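Local coordinates for stringent starvation protein A homolog (Haemophilus influenzae, PDB 3LYK) that probably associates with the RNA polymerase holoenzyme, but not with the core enzyme, and has the glutathione S-transferase fold, at residues L98-R101 / I102-W106; F66-R69 / I70-Y74; K180-M183 / E184-F187. All coordinates share one frame; numbering follows the deposited sequence.

Contact 1: residues L98-R101 / I102-W106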
loop_
_atom_site.group_PDB
_atom_site.type_symbol
_atom_site.label_atom_id
_atom_site.label_comp_id
_atom_site.label_asym_id
_atom_site.label_seq_id
_atom_site.Cartn_x
_atom_site.Cartn_y
_atom_site.Cartn_z
ATOM N N LEU B 98 -2.438 -9.400 5.401
ATOM C CA LEU B 98 -2.239 -9.384 6.857
ATOM C C LEU B 98 -1.691 -8.045 7.337
ATOM O O LEU B 98 -2.194 -7.460 8.295
ATOM C CB LEU B 98 -1.275 -10.514 7.213
ATOM C CG LEU B 98 -1.294 -11.230 8.538
ATOM C CD1 LEU B 98 -2.725 -11.308 9.071
ATOM C CD2 LEU B 98 -0.760 -12.625 8.260
HETATM N N MSE B 99 -0.717 -7.514 6.607
HETATM C CA MSE B 99 -0.120 -6.239 6.937
HETATM C C MSE B 99 -1.107 -5.117 6.851
HETATM O O MSE B 99 -1.198 -4.269 7.762
HETATM C CB MSE B 99 1.107 -5.971 6.040
HETATM C CG MSE B 99 2.337 -6.808 6.508
HETATM SE SE MSE B 99 3.888 -6.554 5.320
HETATM C CE MSE B 99 3.782 -7.996 4.039
ATOM N N LEU B 100 -1.851 -5.090 5.739
ATOM C CA LEU B 100 -2.857 -4.077 5.534
ATOM C C LEU B 100 -3.860 -4.089 6.683
ATOM O O LEU B 100 -4.249 -3.020 7.173
ATOM C CB LEU B 100 -3.620 -4.312 4.232
ATOM C CG LEU B 100 -4.850 -3.410 4.056
ATOM C CD1 LEU B 100 -4.406 -1.991 3.824
ATOM C CD2 LEU B 100 -5.732 -3.865 2.841
ATOM N N ARG B 101 -4.278 -5.279 7.087
ATOM C CA ARG B 101 -5.279 -5.418 8.136
ATOM C C ARG B 101 -4.742 -5.007 9.520
ATOM O O ARG B 101 -5.465 -4.377 10.306
ATOM C CB ARG B 101 -5.808 -6.838 8.193
ATOM C CG ARG B 101 -6.723 -7.196 6.977
ATOM C CD ARG B 101 -7.177 -8.631 7.004
ATOM N NE ARG B 101 -7.696 -8.979 8.318
ATOM C CZ ARG B 101 -7.338 -10.051 9.015
ATOM N NH1 ARG B 101 -6.490 -10.929 8.500
ATOM N NH2 ARG B 101 -7.834 -10.252 10.233
ATOM N N ILE B 102 -3.494 -5.375 9.814
ATOM C CA ILE B 102 -2.851 -4.906 11.041
ATOM C C ILE B 102 -2.877 -3.401 11.103
ATOM O O ILE B 102 -3.388 -2.820 12.060
ATOM C CB ILE B 102 -1.437 -5.497 11.209
ATOM C CG1 ILE B 102 -1.598 -6.983 11.484
ATOM C CG2 ILE B 102 -0.662 -4.762 12.348
ATOM C CD1 ILE B 102 -0.358 -7.804 11.183
ATOM N N GLU B 103 -2.393 -2.782 10.042
ATOM C CA GLU B 103 -2.327 -1.351 9.919
ATOM C C GLU B 103 -3.717 -0.691 9.998
ATOM O O GLU B 103 -3.890 0.324 10.693
ATOM C CB GLU B 103 -1.646 -1.002 8.600
ATOM C CG GLU B 103 -0.834 0.258 8.615
ATOM C CD GLU B 103 -1.622 1.447 8.140
ATOM O OE1 GLU B 103 -2.544 1.249 7.312
ATOM O OE2 GLU B 103 -1.330 2.584 8.581
ATOM N N GLN B 104 -4.707 -1.286 9.343
ATOM C CA GLN B 104 -6.034 -0.695 9.267
ATOM C C GLN B 104 -6.823 -0.846 10.560
ATOM O O GLN B 104 -7.446 0.099 11.021
ATOM C CB GLN B 104 -6.822 -1.345 8.113
ATOM C CG GLN B 104 -7.632 -0.371 7.344
ATOM C CD GLN B 104 -7.814 -0.815 5.878
ATOM O OE1 GLN B 104 -7.111 -0.335 4.973
ATOM N NE2 GLN B 104 -8.743 -1.731 5.653
ATOM N N ASP B 105 -6.796 -2.045 11.122
ATOM C CA ASP B 105 -7.584 -2.399 12.291
ATOM C C ASP B 105 -6.890 -2.062 13.645
ATOM O O ASP B 105 -7.545 -1.546 14.554
ATOM C CB ASP B 105 -7.897 -3.902 12.300
ATOM C CG ASP B 105 -8.714 -4.372 11.073
ATOM O OD1 ASP B 105 -8.903 -5.601 10.935
ATOM O OD2 ASP B 105 -9.160 -3.546 10.257
ATOM N N TRP B 106 -5.592 -2.377 13.796
ATOM C CA TRP B 106 -4.927 -2.186 15.097
ATOM C C TRP B 106 -4.245 -0.851 15.268
ATOM O O TRP B 106 -4.380 -0.241 16.321
ATOM C CB TRP B 106 -3.949 -3.306 15.391
ATOM C CG TRP B 106 -4.595 -4.632 15.549
ATOM C CD1 TRP B 106 -5.928 -4.888 15.766
ATOM C CD2 TRP B 106 -3.937 -5.893 15.579
ATOM N NE1 TRP B 106 -6.137 -6.241 15.889
ATOM C CE2 TRP B 106 -4.931 -6.880 15.781
ATOM C CE3 TRP B 106 -2.591 -6.293 15.468
ATOM C CZ2 TRP B 106 -4.626 -8.246 15.849
ATOM C CZ3 TRP B 106 -2.288 -7.644 15.544
ATOM C CH2 TRP B 106 -3.297 -8.608 15.728
#
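Leu100 and Gln104 lie side by side one helical turn apart, pointing the same way, and the amide oxygen OE1 of Gln104 rests 3.4 Å from the methyl CD1 of Leu100. This is a contact of carbon with a polar tip, and it begins lower down, where CB of Gln104 packs against the carbonyl oxygen of Leu100. On the adjoining ridge, Arg101 and Asp105 bring opposite charges close without a salt bridge: NE of Arg101 is 4.4 Å from OD1 of Asp105, which stands oblique to the guanidinium. Tyr52 OH of the second subunit bonds to both of these atoms and so joins the pair across the dimer interface. All this lies on helix 89-115, in the all-helical C-terminal domain of the glutathione S-transferase fold. Ile102 faces the domain interior, touching Val157 of helix 152-165. Its CG1 is anti to the carbonyl carbon (chi1 -69°), which, with chi2 near trans, lays CD1 back over Leu98, 3.4 Å from Leu98 O and 4.4 Å from Leu98 CG. Leu98 O accepts from Ile102 N at 2.9 Å. Glu103 N bonds to Met99 O at 3.0 Å, nearly straight at 173°, while the Glu103 carboxylate turns to Tyr17 OH.

Contact 2: residues F66-R69 / I70-Y74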
loop_
_atom_site.group_PDB
_atom_site.type_symbol
_atom_site.label_atom_id
_atom_site.label_comp_id
_atom_site.label_asym_id
_atom_site.label_seq_id
_atom_site.Cartn_x
_atom_site.Cartn_y
_atom_site.Cartn_z
ATOM N N PHE B 66 9.248 7.636 0.310
ATOM C CA PHE B 66 8.508 7.758 1.566
ATOM C C PHE B 66 7.415 6.734 1.489
ATOM O O PHE B 66 7.267 6.060 0.440
ATOM C CB PHE B 66 7.955 9.171 1.785
ATOM C CG PHE B 66 7.261 9.744 0.581
ATOM C CD1 PHE B 66 5.891 9.566 0.405
ATOM C CD2 PHE B 66 7.994 10.415 -0.399
ATOM C CE1 PHE B 66 5.243 10.084 -0.723
ATOM C CE2 PHE B 66 7.351 10.944 -1.536
ATOM C CZ PHE B 66 5.981 10.765 -1.688
ATOM N N ASN B 67 6.638 6.625 2.560
ATOM C CA ASN B 67 5.766 5.475 2.820
ATOM C C ASN B 67 6.556 4.235 3.208
ATOM O O ASN B 67 7.363 3.704 2.426
ATOM C CB ASN B 67 4.807 5.170 1.638
ATOM C CG ASN B 67 3.858 4.050 1.949
ATOM O OD1 ASN B 67 4.232 2.880 1.893
ATOM N ND2 ASN B 67 2.614 4.390 2.294
ATOM N N SER B 68 6.285 3.740 4.413
ATOM C CA SER B 68 7.126 2.701 4.979
ATOM C C SER B 68 6.941 1.381 4.231
ATOM O O SER B 68 7.898 0.647 4.058
ATOM C CB SER B 68 6.897 2.552 6.477
ATOM O OG SER B 68 5.611 2.056 6.710
ATOM N N ARG B 69 5.723 1.089 3.757
ATOM C CA ARG B 69 5.518 -0.168 2.981
ATOM C C ARG B 69 6.361 -0.149 1.684
ATOM O O ARG B 69 7.017 -1.111 1.347
ATOM C CB ARG B 69 4.012 -0.411 2.708
ATOM C CG ARG B 69 3.709 -1.380 1.579
ATOM C CD ARG B 69 2.185 -1.316 1.173
ATOM N NE ARG B 69 1.768 0.014 0.697
ATOM C CZ ARG B 69 1.883 0.458 -0.560
ATOM N NH1 ARG B 69 2.432 -0.295 -1.494
ATOM N NH2 ARG B 69 1.457 1.669 -0.889
ATOM N N ILE B 70 6.380 0.963 0.992
ATOM C CA ILE B 70 7.165 1.070 -0.224
ATOM C C ILE B 70 8.652 0.970 0.085
ATOM O O ILE B 70 9.421 0.318 -0.639
ATOM C CB ILE B 70 6.877 2.387 -0.953
ATOM C CG1 ILE B 70 5.428 2.360 -1.472
ATOM C CG2 ILE B 70 7.857 2.597 -2.133
ATOM C CD1 ILE B 70 5.078 3.561 -2.302
ATOM N N ILE B 71 9.073 1.657 1.145
ATOM C CA ILE B 71 10.472 1.538 1.594
ATOM C C ILE B 71 10.888 0.105 1.934
ATOM O O ILE B 71 11.946 -0.374 1.499
ATOM C CB ILE B 71 10.746 2.511 2.779
ATOM C CG1 ILE B 71 10.807 3.941 2.223
ATOM C CG2 ILE B 71 12.079 2.130 3.535
ATOM C CD1 ILE B 71 10.713 5.019 3.334
HETATM N N MSE B 72 10.070 -0.575 2.707
HETATM C CA MSE B 72 10.399 -1.929 3.146
HETATM C C MSE B 72 10.478 -2.917 2.017
HETATM O O MSE B 72 11.379 -3.780 1.992
HETATM C CB MSE B 72 9.408 -2.421 4.222
HETATM C CG MSE B 72 9.595 -1.632 5.565
HETATM SE SE MSE B 72 8.392 -2.422 6.909
HETATM C CE MSE B 72 6.877 -1.444 6.336
ATOM N N GLU B 73 9.532 -2.813 1.081
ATOM C CA GLU B 73 9.603 -3.691 -0.084
ATOM C C GLU B 73 10.787 -3.352 -0.955
ATOM O O GLU B 73 11.433 -4.243 -1.446
ATOM C CB GLU B 73 8.276 -3.711 -0.872
ATOM C CG GLU B 73 7.198 -4.561 -0.105
ATOM C CD GLU B 73 6.170 -5.267 -1.047
ATOM O OE1 GLU B 73 6.610 -5.912 -2.059
ATOM O OE2 GLU B 73 4.939 -5.179 -0.743
ATOM N N TYR B 74 11.084 -2.070 -1.139
ATOM C CA TYR B 74 12.323 -1.695 -1.808
ATOM C C TYR B 74 13.574 -2.344 -1.180
ATOM O O TYR B 74 14.470 -2.871 -1.888
ATOM C CB TYR B 74 12.445 -0.166 -1.806
ATOM C CG TYR B 74 13.842 0.345 -2.189
ATOM C CD1 TYR B 74 14.301 0.260 -3.514
ATOM C CD2 TYR B 74 14.708 0.893 -1.220
ATOM C CE1 TYR B 74 15.603 0.710 -3.881
ATOM C CE2 TYR B 74 15.977 1.331 -1.572
ATOM C CZ TYR B 74 16.415 1.243 -2.900
ATOM O OH TYR B 74 17.659 1.698 -3.252
HETATM O O HOH W 1 3.221 -3.353 -2.331
#
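The guanidinium of Arg69 has CG1 of Ile70 over one face, 4.1 Å from CZ, and at its edge, in the plane of the group, a water. The water accepts from NH1 of Arg69 at 3.3 Å and donates to OE2 of Glu73 at 3.0 Å, bridging two charged groups whose nearest atoms do not meet. A bend at chi3 (61°) folds the arginine back over its neighbour. The flat amide of Asn67 presents OD1 to Ile70 N, which donates at 3.0 Å from within the carbonyl plane. This is the N-cap of helix 68-78: CG of Asn67 lies anti to the backbone N (chi1 -176°), and OD1 thereby reaches an amide of the first turn that has no preceding helical carbonyl. The same oxygen also meets CG1 of Ile70, whose side chain runs at about a right angle to that of Asn67. The next bond, Ile71 N to Asn67 O at 3.0 Å, starts the regular helical series. The terminal CE of Met72 rests against Ser68, nearest its O at 3.3 Å, with OG at 3.7 Å; that hydroxyl is hydrogen-bonded to Gln20. Ile71 sets CD1 3.9 Å from CA of Phe66. Within the thioredoxin-like N-terminal domain, the cap follows strand 63-66 directly. Ile71 packs on Leu58 and Leu65 of the sheet and on Val21 of helix 16-27, while Phe66 and Ile70 meet Leu97 of the second subunit and Glu73 forms a salt bridge with Arg96 of helix 89-115 in its own chain.

Contact 3: residues K180-M183 / E184-F187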
loop_
_atom_site.group_PDB
_atom_site.type_symbol
_atom_site.label_atom_id
_atom_site.label_comp_id
_atom_site.label_asym_id
_atom_site.label_seq_id
_atom_site.Cartn_x
_atom_site.Cartn_y
_atom_site.Cartn_z
ATOM N N LYS B 180 3.670 -13.697 25.169
ATOM C CA LYS B 180 4.955 -13.446 25.844
ATOM C C LYS B 180 6.081 -14.155 25.153
ATOM O O LYS B 180 7.167 -13.602 25.015
ATOM C CB LYS B 180 4.899 -13.914 27.307
ATOM C CG LYS B 180 4.064 -13.027 28.203
ATOM C CD LYS B 180 3.723 -13.788 29.499
ATOM C CE LYS B 180 3.209 -12.861 30.589
ATOM N NZ LYS B 180 2.753 -13.686 31.754
ATOM N N ALA B 181 5.838 -15.395 24.734
ATOM C CA ALA B 181 6.854 -16.135 23.982
ATOM C C ALA B 181 7.202 -15.397 22.650
ATOM O O ALA B 181 8.378 -15.250 22.299
ATOM C CB ALA B 181 6.415 -17.625 23.745
ATOM N N TYR B 182 6.192 -14.920 21.928
ATOM C CA TYR B 182 6.441 -14.189 20.664
ATOM C C TYR B 182 7.258 -12.912 20.917
ATOM O O TYR B 182 8.213 -12.613 20.203
ATOM C CB TYR B 182 5.092 -13.840 19.987
ATOM C CG TYR B 182 5.231 -13.027 18.727
ATOM C CD1 TYR B 182 5.699 -13.625 17.542
ATOM C CD2 TYR B 182 4.928 -11.649 18.724
ATOM C CE1 TYR B 182 5.829 -12.866 16.360
ATOM C CE2 TYR B 182 5.043 -10.881 17.556
ATOM C CZ TYR B 182 5.494 -11.495 16.377
ATOM O OH TYR B 182 5.629 -10.730 15.253
HETATM N N MSE B 183 6.877 -12.171 21.950
HETATM C CA MSE B 183 7.601 -10.975 22.323
HETATM C C MSE B 183 9.061 -11.206 22.548
HETATM O O MSE B 183 9.877 -10.445 22.027
HETATM C CB MSE B 183 6.954 -10.292 23.528
HETATM C CG MSE B 183 5.729 -9.495 23.094
HETATM SE SE MSE B 183 4.681 -8.780 24.598
HETATM C CE MSE B 183 5.591 -7.155 24.941
ATOM N N GLU B 184 9.410 -12.254 23.307
ATOM C CA GLU B 184 10.817 -12.553 23.516
ATOM C C GLU B 184 11.492 -12.875 22.175
ATOM O O GLU B 184 12.613 -12.466 21.902
ATOM C CB GLU B 184 10.977 -13.718 24.509
ATOM C CG GLU B 184 12.441 -14.035 24.878
ATOM C CD GLU B 184 13.175 -14.963 23.875
ATOM O OE1 GLU B 184 12.518 -15.724 23.106
ATOM O OE2 GLU B 184 14.431 -14.926 23.867
ATOM N N ARG B 185 10.794 -13.625 21.335
ATOM C CA ARG B 185 11.365 -14.077 20.058
ATOM C C ARG B 185 11.706 -12.878 19.175
ATOM O O ARG B 185 12.773 -12.822 18.562
ATOM C CB ARG B 185 10.328 -14.955 19.379
ATOM C CG ARG B 185 10.805 -15.773 18.249
ATOM C CD ARG B 185 9.617 -16.721 17.886
ATOM N NE ARG B 185 9.388 -17.688 18.943
ATOM C CZ ARG B 185 8.214 -17.982 19.494
ATOM N NH1 ARG B 185 7.073 -17.445 19.079
ATOM N NH2 ARG B 185 8.191 -18.868 20.466
ATOM N N VAL B 186 10.831 -11.880 19.149
ATOM C CA VAL B 186 11.112 -10.702 18.287
ATOM C C VAL B 186 11.979 -9.601 18.965
ATOM O O VAL B 186 12.906 -9.067 18.311
ATOM C CB VAL B 186 9.829 -10.123 17.622
ATOM C CG1 VAL B 186 9.121 -11.209 16.798
ATOM C CG2 VAL B 186 8.829 -9.558 18.662
ATOM N N PHE B 187 11.707 -9.273 20.250
ATOM C CA PHE B 187 12.420 -8.169 20.899
ATOM C C PHE B 187 13.920 -8.411 21.059
ATOM O O PHE B 187 14.719 -7.446 21.070
ATOM C CB PHE B 187 11.857 -7.782 22.263
ATOM C CG PHE B 187 10.444 -7.244 22.242
ATOM C CD1 PHE B 187 9.834 -6.813 21.067
ATOM C CD2 PHE B 187 9.720 -7.179 23.432
ATOM C CE1 PHE B 187 8.514 -6.330 21.075
ATOM C CE2 PHE B 187 8.435 -6.677 23.459
ATOM C CZ PHE B 187 7.818 -6.251 22.255
HETATM O O HOH W 2 10.475 -17.011 22.965
#
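The final two turns of helix 176-187, in the C-terminal helical domain, carry two aromatic contacts spaced i to i+4. In the first, CG1 of Val186 sits over one face of the Tyr182 ring, 4.0 Å from its centroid and 25° off the ring normal, a CH-pi contact shifted toward the rim near CZ. The hydroxyl of Tyr182 is hydrogen-bonded to Asp154 of helix 152-165, which probably helps to hold the ring's direction. In the second, Met183 and Phe187 run side by side, pointing the same way. The selenium of this selenomethionine lies oblique to the Phe187 ring, 5.4 Å from the centroid, in a Met-aromatic contact, while the bent chain (chi3 86°) brings CE back to CE2 of the ring. Arg185 folds back toward the N-terminal end of the helix: bent at chi3 (-68°), it lays one guanidinium face above the carbonyl oxygen of Ala181, with NH2 3.9 Å from CB of Ala181. Its NH1 approaches the edge of the Tyr182 ring, and it donates to the carbonyl of Pro143. The Ala181 oxygen accepts twice, from Arg185 N at 3.1 Å and from a water at 2.8 Å that also lies close to OE1 of Glu184. Trp162 meets Phe187 edge-to-face, and Phe139 packs against the Tyr182 ring. Pairs spaced i to i+4 are characteristic of alpha-helices; here Tyr182 and Val186 turn to helix 152-165 within the helical C-terminal domain of the glutathione S-transferase fold.

The three contacts follow one another along the chain and span both domains: contact 2 in the thioredoxin-like part, contacts 1 and 3 in the helical part. Contacts 1 and 2, on consecutive helices, have centres about 16 Å apart and nearest atoms about 6 Å apart. Both reach the second subunit, where they partly meet each other's counterparts: Leu100 of contact 1 packs on Asn67 of the other chain, and Arg101 on Phe66 there. Contact 3 touches no other chain of the assembly. Its centre is about 20 Å from that of contact 1, and Val157 of helix 152-165 is touched from both, by Ile102 and by Tyr182. Contacts 2 and 3, about 25 Å apart between centres, occupy opposite sides of the chain's centre.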